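Local coordinates for OmpT protein (PDB 6EHD), which probably forms a non-specific diffusion porin, a beta-barrel channel that lets ions and small solutes cross the outer membrane of Vibrio cholerae, at residues A[159-165]-A[198-204]. The protein carries 1 engineered substitution. Where two conformers were deposited one is given. Residue numbers count along the deposited sequence, not the author numbering.
Sequences DLAVHAG and EVTGEYT. With C8E ((hydroxyethyloxy)tri(ethyloxy)octane), chain J.
Two neighbouring staves of the porin beta-barrel wall, 159-165 and 198-204, meet as an antiparallel ladder: axes 4.7 Å apart, N-to-C directions at 168°. Residues 160-164 and 198-204 are extended (phi -100 to -152°, psi 121 to 158°); Gly165 has 159/-168°. Hydrogen-bonded pairs Ala161-Glu202, His163-Thr200 and Gly165-Glu198 alternate with non-hydrogen-bonded Leu160-Tyr203, Val162-Gly201 and Ala164-Val199. Ala161 N to Glu202 O and Glu202 N to Ala161 O are both 2.8 Å; His163 N to Thr200 O is 3.0 Å, Thr200 N to His163 O 2.9 Å; Gly165 N to Glu198 O 3.1 Å, Glu198 N to Gly165 O 2.8 Å; Thr204 N to Asp159 O 3.0 Å.

Leu160, Val162, Ala164, Val199 and Tyr203 share one face. C8E lies against it around Val162, Val199 and Gly201; a CB on Gly201 would come to 3.2 Å from C8E C13. Just before strand 160-171, a water donates to Asp159 OD2 (2.5 Å) and lies 2.7 Å from Tyr203 OH.

On the other face, His163 (chi1 p) donates from ND1 to OE2 of Glu198 (chi1 68°, chi2 84°) at 2.7 Å; Thr200 CB sits 3.5 Å from its ring centroid (CH-pi). Thr200 OG1 donates to Glu198 OE1 (2.8 Å) and hydrogen-bonds Thr213 OG1. A second C8E lies about 5 Å from His163. Glu202 OE1 hydrogen-bonds Tyr99 OH, in the long 84-121 connection, consistent with a porin's inward-folded loop: this polar network probably faces the channel, the mainly apolar face the membrane.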
loop_
_atom_site.group_PDB
_atom_site.type_symbol
_atom_site.label_atom_id
_atom_site.label_comp_id
_atom_site.label_asym_id
_atom_site.label_seq_id
_atom_site.Cartn_x
_atom_site.Cartn_y
_atom_site.Cartn_z
ATOM N N ASP A 159 16.863 -18.693 -1.964
ATOM C CA ASP A 159 15.619 -18.395 -2.669
ATOM C C ASP A 159 14.446 -17.917 -1.750
ATOM O O ASP A 159 13.352 -17.688 -2.277
ATOM C CB ASP A 159 15.135 -19.653 -3.393
ATOM C CG ASP A 159 16.119 -20.115 -4.470
ATOM O OD1 ASP A 159 16.703 -19.233 -5.140
ATOM O OD2 ASP A 159 16.268 -21.335 -4.567
ATOM N N LEU A 160 14.651 -17.778 -0.440
ATOM C CA LEU A 160 13.573 -17.375 0.495
ATOM C C LEU A 160 13.835 -15.957 1.035
ATOM O O LEU A 160 14.894 -15.741 1.655
ATOM C CB LEU A 160 13.486 -18.377 1.664
ATOM C CG LEU A 160 12.410 -18.054 2.704
ATOM C CD1 LEU A 160 11.007 -18.071 2.120
ATOM C CD2 LEU A 160 12.437 -18.998 3.916
ATOM N N ALA A 161 12.889 -15.008 0.812
ATOM C CA ALA A 161 12.957 -13.649 1.365
ATOM C C ALA A 161 11.859 -13.527 2.477
ATOM O O ALA A 161 10.709 -13.964 2.254
ATOM C CB ALA A 161 12.753 -12.574 0.296
ATOM N N VAL A 162 12.237 -13.003 3.661
ATOM C CA VAL A 162 11.349 -12.908 4.799
ATOM C C VAL A 162 11.324 -11.542 5.412
ATOM O O VAL A 162 12.334 -10.798 5.309
ATOM C CB VAL A 162 11.709 -13.958 5.871
ATOM C CG1 VAL A 162 13.131 -13.726 6.552
ATOM C CG2 VAL A 162 10.600 -13.982 6.855
ATOM N N HIS A 163 10.182 -11.140 5.997
ATOM C CA HIS A 163 10.150 -9.888 6.764
ATOM C C HIS A 163 9.089 -9.964 7.835
ATOM O O HIS A 163 8.188 -10.860 7.785
ATOM C CB HIS A 163 9.953 -8.629 5.883
ATOM C CG HIS A 163 8.729 -8.586 5.007
ATOM N ND1 HIS A 163 7.490 -8.235 5.486
ATOM C CD2 HIS A 163 8.615 -8.591 3.658
ATOM C CE1 HIS A 163 6.649 -8.066 4.478
ATOM N NE2 HIS A 163 7.305 -8.324 3.338
ATOM N N ALA A 164 9.260 -9.125 8.835
ATOM C CA ALA A 164 8.286 -8.978 9.941
ATOM C C ALA A 164 8.293 -7.614 10.533
ATOM O O ALA A 164 9.301 -6.900 10.453
ATOM C CB ALA A 164 8.705 -10.007 11.026
ATOM N N GLY A 165 7.176 -7.187 11.134
ATOM C CA GLY A 165 7.119 -5.848 11.701
ATOM C C GLY A 165 5.697 -5.360 11.859
ATOM O O GLY A 165 4.691 -6.091 11.661
ATOM N N GLU A 198 2.867 -8.248 11.369
ATOM C CA GLU A 198 2.816 -9.165 10.273
ATOM C C GLU A 198 4.107 -9.941 10.122
ATOM O O GLU A 198 5.190 -9.480 10.544
ATOM C CB GLU A 198 2.570 -8.377 8.930
ATOM C CG GLU A 198 3.696 -7.490 8.460
ATOM C CD GLU A 198 4.844 -8.144 7.650
ATOM O OE1 GLU A 198 4.632 -9.160 6.988
ATOM O OE2 GLU A 198 6.010 -7.611 7.668
ATOM N N VAL A 199 3.982 -11.107 9.526
ATOM C CA VAL A 199 5.118 -11.901 9.007
ATOM C C VAL A 199 4.864 -12.290 7.546
ATOM O O VAL A 199 3.727 -12.759 7.215
ATOM C CB VAL A 199 5.308 -13.188 9.860
ATOM C CG1 VAL A 199 6.378 -14.098 9.282
ATOM C CG2 VAL A 199 5.627 -12.819 11.312
ATOM N N THR A 200 5.913 -12.253 6.692
ATOM C CA THR A 200 5.789 -12.611 5.277
ATOM C C THR A 200 6.977 -13.478 4.853
ATOM O O THR A 200 8.109 -13.226 5.298
ATOM C CB THR A 200 5.815 -11.331 4.334
ATOM O OG1 THR A 200 4.636 -10.566 4.599
ATOM C CG2 THR A 200 5.871 -11.697 2.873
ATOM N N GLY A 201 6.676 -14.476 4.024
ATOM C CA GLY A 201 7.703 -15.275 3.278
ATOM C C GLY A 201 7.453 -15.246 1.781
ATOM O O GLY A 201 6.318 -15.444 1.383
ATOM N N GLU A 202 8.506 -15.072 0.937
ATOM C CA GLU A 202 8.353 -15.129 -0.503
ATOM C C GLU A 202 9.496 -16.000 -1.109
ATOM O O GLU A 202 10.697 -15.754 -0.845
ATOM C CB GLU A 202 8.393 -13.717 -1.123
ATOM C CG GLU A 202 7.243 -12.812 -0.744
ATOM C CD GLU A 202 7.443 -11.384 -1.301
ATOM O OE1 GLU A 202 6.814 -11.019 -2.289
ATOM O OE2 GLU A 202 8.257 -10.659 -0.740
ATOM N N TYR A 203 9.063 -17.031 -1.791
ATOM C CA TYR A 203 9.924 -18.077 -2.331
ATOM C C TYR A 203 9.974 -18.011 -3.854
ATOM O O TYR A 203 8.915 -18.091 -4.520
ATOM C CB TYR A 203 9.360 -19.414 -1.868
ATOM C CG TYR A 203 10.284 -20.607 -2.048
ATOM C CD1 TYR A 203 11.517 -20.677 -1.387
ATOM C CD2 TYR A 203 9.909 -21.689 -2.851
ATOM C CE1 TYR A 203 12.371 -21.771 -1.555
ATOM C CE2 TYR A 203 10.746 -22.798 -3.007
ATOM C CZ TYR A 203 11.982 -22.828 -2.380
ATOM O OH TYR A 203 12.817 -23.907 -2.571
ATOM N N THR A 204 11.191 -17.850 -4.393
ATOM C CA THR A 204 11.423 -17.814 -5.816
ATOM C C THR A 204 11.937 -19.245 -6.232
ATOM O O THR A 204 12.838 -19.871 -5.575
ATOM C CB THR A 204 12.390 -16.670 -6.139
ATOM O OG1 THR A 204 11.794 -15.434 -5.777
ATOM C CG2 THR A 204 12.720 -16.626 -7.620
HETATM C C1 C8E J . 8.198 -14.344 16.945
HETATM C C2 C8E J . 8.293 -13.529 15.681
HETATM C C3 C8E J . 9.136 -14.277 14.664
HETATM C C4 C8E J . 8.668 -14.010 13.252
HETATM C C5 C8E J . 9.804 -14.126 12.255
HETATM C C6 C8E J . 9.542 -15.054 11.104
HETATM C C7 C8E J . 9.038 -16.456 11.430
HETATM C C8 C8E J . 9.509 -17.432 10.324
HETATM O O9 C8E J . 9.023 -16.961 9.085
HETATM C C10 C8E J . 9.048 -17.813 7.945
HETATM C C11 C8E J . 8.153 -17.084 6.952
HETATM O O12 C8E J . 6.834 -17.653 7.001
HETATM C C13 C8E J . 5.850 -16.898 6.316
HETATM C C14 C8E J . 4.506 -17.135 6.955
HETATM O O15 C8E J . 3.913 -18.415 6.685
HETATM C C16 C8E J . 4.643 -19.594 6.564
HETATM C C17 C8E J . 3.709 -20.754 6.891
HETATM O O18 C8E J . 3.557 -21.635 5.800
HETATM C C19 C8E J . 4.641 -22.532 5.611
HETATM C C20 C8E J . 4.175 -23.183 4.331
HETATM O O21 C8E J . 4.121 -22.313 3.195
HETATM O O HOH W 1 15.353 -23.142 -3.175
HETATM O O HOH W 2 9.538 -11.093 1.543
#